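Replicative DNA helicase DnaB, 1st part (Mycobacterium tuberculosis, PDB 2R5U) is the N-terminal domain of the homohexameric replicative helicase, which as a whole probably unwinds duplex DNA 5'-3' with ATP ahead of the replisome. Local coordinates at residues Ser36-Met41 with Pro63-Val68. Residues are numbered along the deposited sequence; the frame is centred on the assembly and turned at random.
Sequences SVLGGM and PAHQNV
Leu38 reaches across from the helix of Ser36-Met41 and sets its two methyl groups against His65 and Val68, one turn apart on the helix of Pro63-Val68. Before it in sequence, Val37 turns to other partners, Tyr122 and Val126 of helix 119-147 and Val51 of helix 45-52. Leu38 runs extended from CA to CD1 (chi2 174°), which brings Leu38 CD1 to 3.7 Å from His65 CB and 3.8 Å from His65 CA. Leu38 CD1 also meets the imidazole obliquely, 3.8 Å from His65 CG. Leu38 CD2 meets Val68 CG1 at 4.0 Å. The leucine fork thus sits against both residues, each methyl near the two of them, since Leu38 CD1 also comes to Val68 CB and Leu38 CD2 to His65 O. The chi1 of Val68 (175°) turns CG1 away from the backbone N and places it at Leu38 CD2. CB, CG and CD2 of His65 do the touching, while both ring nitrogens are engaged elsewhere: ND1 hydrogen-bonds Glu34, one turn before Leu38 on its helix, and NE2 makes a weak hydrogen bond to Tyr105 OH. Met41 continues the helix-helix seam further along, touching Tyr69, Ile72 and Leu73 of helix 63-77. Together these contacts pack helix 31-43 against helix 63-77 in the all-helical N-terminal domain, with helices 45-52 and 119-147 also packing on helix 31-43.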
loop_
_atom_site.group_PDB
_atom_site.type_symbol
_atom_site.label_atom_id
_atom_site.label_comp_id
_atom_site.label_asym_id
_atom_site.label_seq_id
_atom_site.Cartn_x
_atom_site.Cartn_y
_atom_site.Cartn_z
ATOM N N SER B 36 -26.306 29.116 -13.265
ATOM C CA SER B 36 -26.915 29.583 -14.516
ATOM C C SER B 36 -26.440 28.802 -15.757
ATOM O O SER B 36 -27.243 28.486 -16.652
ATOM C CB SER B 36 -26.642 31.078 -14.712
ATOM O OG SER B 36 -27.279 31.862 -13.701
ATOM N N VAL B 37 -25.134 28.506 -15.808
ATOM C CA VAL B 37 -24.571 27.643 -16.861
ATOM C C VAL B 37 -25.233 26.270 -16.887
ATOM O O VAL B 37 -25.646 25.786 -17.958
ATOM C CB VAL B 37 -23.048 27.449 -16.742
ATOM C CG1 VAL B 37 -22.584 26.321 -17.672
ATOM C CG2 VAL B 37 -22.341 28.690 -17.131
ATOM N N LEU B 38 -25.330 25.645 -15.718
ATOM C CA LEU B 38 -25.888 24.305 -15.622
ATOM C C LEU B 38 -27.390 24.297 -15.951
ATOM O O LEU B 38 -27.865 23.391 -16.607
ATOM C CB LEU B 38 -25.613 23.686 -14.251
ATOM C CG LEU B 38 -24.137 23.379 -13.940
ATOM C CD1 LEU B 38 -23.997 22.918 -12.501
ATOM C CD2 LEU B 38 -23.552 22.340 -14.915
ATOM N N GLY B 39 -28.102 25.320 -15.480
ATOM C CA GLY B 39 -29.534 25.492 -15.759
ATOM C C GLY B 39 -29.777 25.611 -17.246
ATOM O O GLY B 39 -30.657 24.953 -17.771
ATOM N N GLY B 40 -28.965 26.430 -17.917
ATOM C CA GLY B 40 -29.045 26.639 -19.365
ATOM C C GLY B 40 -28.833 25.380 -20.189
ATOM O O GLY B 40 -29.597 25.090 -21.097
ATOM N N MET B 41 -27.769 24.647 -19.864
ATOM C CA MET B 41 -27.447 23.355 -20.459
ATOM C C MET B 41 -28.569 22.332 -20.343
ATOM O O MET B 41 -28.790 21.587 -21.283
ATOM C CB MET B 41 -26.167 22.782 -19.834
ATOM C CG MET B 41 -24.892 23.641 -20.105
ATOM S SD MET B 41 -23.405 22.942 -19.274
ATOM C CE MET B 41 -23.019 21.559 -20.368
ATOM N N PRO B 63 -17.650 20.987 -6.427
ATOM C CA PRO B 63 -17.665 19.580 -6.870
ATOM C C PRO B 63 -19.032 19.070 -7.397
ATOM O O PRO B 63 -19.069 18.397 -8.422
ATOM C CB PRO B 63 -17.244 18.814 -5.607
ATOM C CG PRO B 63 -16.423 19.789 -4.842
ATOM C CD PRO B 63 -17.053 21.119 -5.078
ATOM N N ALA B 64 -20.132 19.396 -6.718
ATOM C CA ALA B 64 -21.465 19.030 -7.207
ATOM C C ALA B 64 -21.726 19.552 -8.632
ATOM O O ALA B 64 -22.310 18.846 -9.446
ATOM C CB ALA B 64 -22.558 19.526 -6.252
ATOM N N HIS B 65 -21.281 20.778 -8.909
ATOM C CA HIS B 65 -21.433 21.390 -10.211
ATOM C C HIS B 65 -20.594 20.694 -11.280
ATOM O O HIS B 65 -21.079 20.486 -12.377
ATOM C CB HIS B 65 -21.141 22.890 -10.180
ATOM C CG HIS B 65 -22.082 23.668 -9.318
ATOM N ND1 HIS B 65 -21.874 24.987 -8.997
ATOM C CD2 HIS B 65 -23.244 23.310 -8.718
ATOM C CE1 HIS B 65 -22.872 25.421 -8.248
ATOM N NE2 HIS B 65 -23.715 24.420 -8.060
ATOM N N GLN B 66 -19.346 20.323 -10.955
ATOM C CA GLN B 66 -18.525 19.548 -11.899
ATOM C C GLN B 66 -19.188 18.221 -12.238
ATOM O O GLN B 66 -19.149 17.790 -13.382
ATOM C CB GLN B 66 -17.094 19.274 -11.380
ATOM C CG GLN B 66 -16.144 18.780 -12.490
ATOM C CD GLN B 66 -15.858 19.850 -13.527
ATOM O OE1 GLN B 66 -16.162 19.682 -14.721
ATOM N NE2 GLN B 66 -15.315 20.978 -13.079
ATOM N N ASN B 67 -19.766 17.570 -11.236
ATOM C CA ASN B 67 -20.430 16.276 -11.415
ATOM C C ASN B 67 -21.590 16.427 -12.405
ATOM O O ASN B 67 -21.758 15.604 -13.316
ATOM C CB ASN B 67 -20.997 15.742 -10.095
ATOM C CG ASN B 67 -19.912 15.258 -9.095
ATOM O OD1 ASN B 67 -18.783 14.923 -9.466
ATOM N ND2 ASN B 67 -20.293 15.187 -7.826
ATOM N N VAL B 68 -22.395 17.474 -12.209
ATOM C CA VAL B 68 -23.549 17.710 -13.079
ATOM C C VAL B 68 -23.064 17.960 -14.503
ATOM O O VAL B 68 -23.554 17.327 -15.447
ATOM C CB VAL B 68 -24.425 18.871 -12.592
ATOM C CG1 VAL B 68 -25.565 19.164 -13.620
ATOM C CG2 VAL B 68 -25.004 18.526 -11.228
#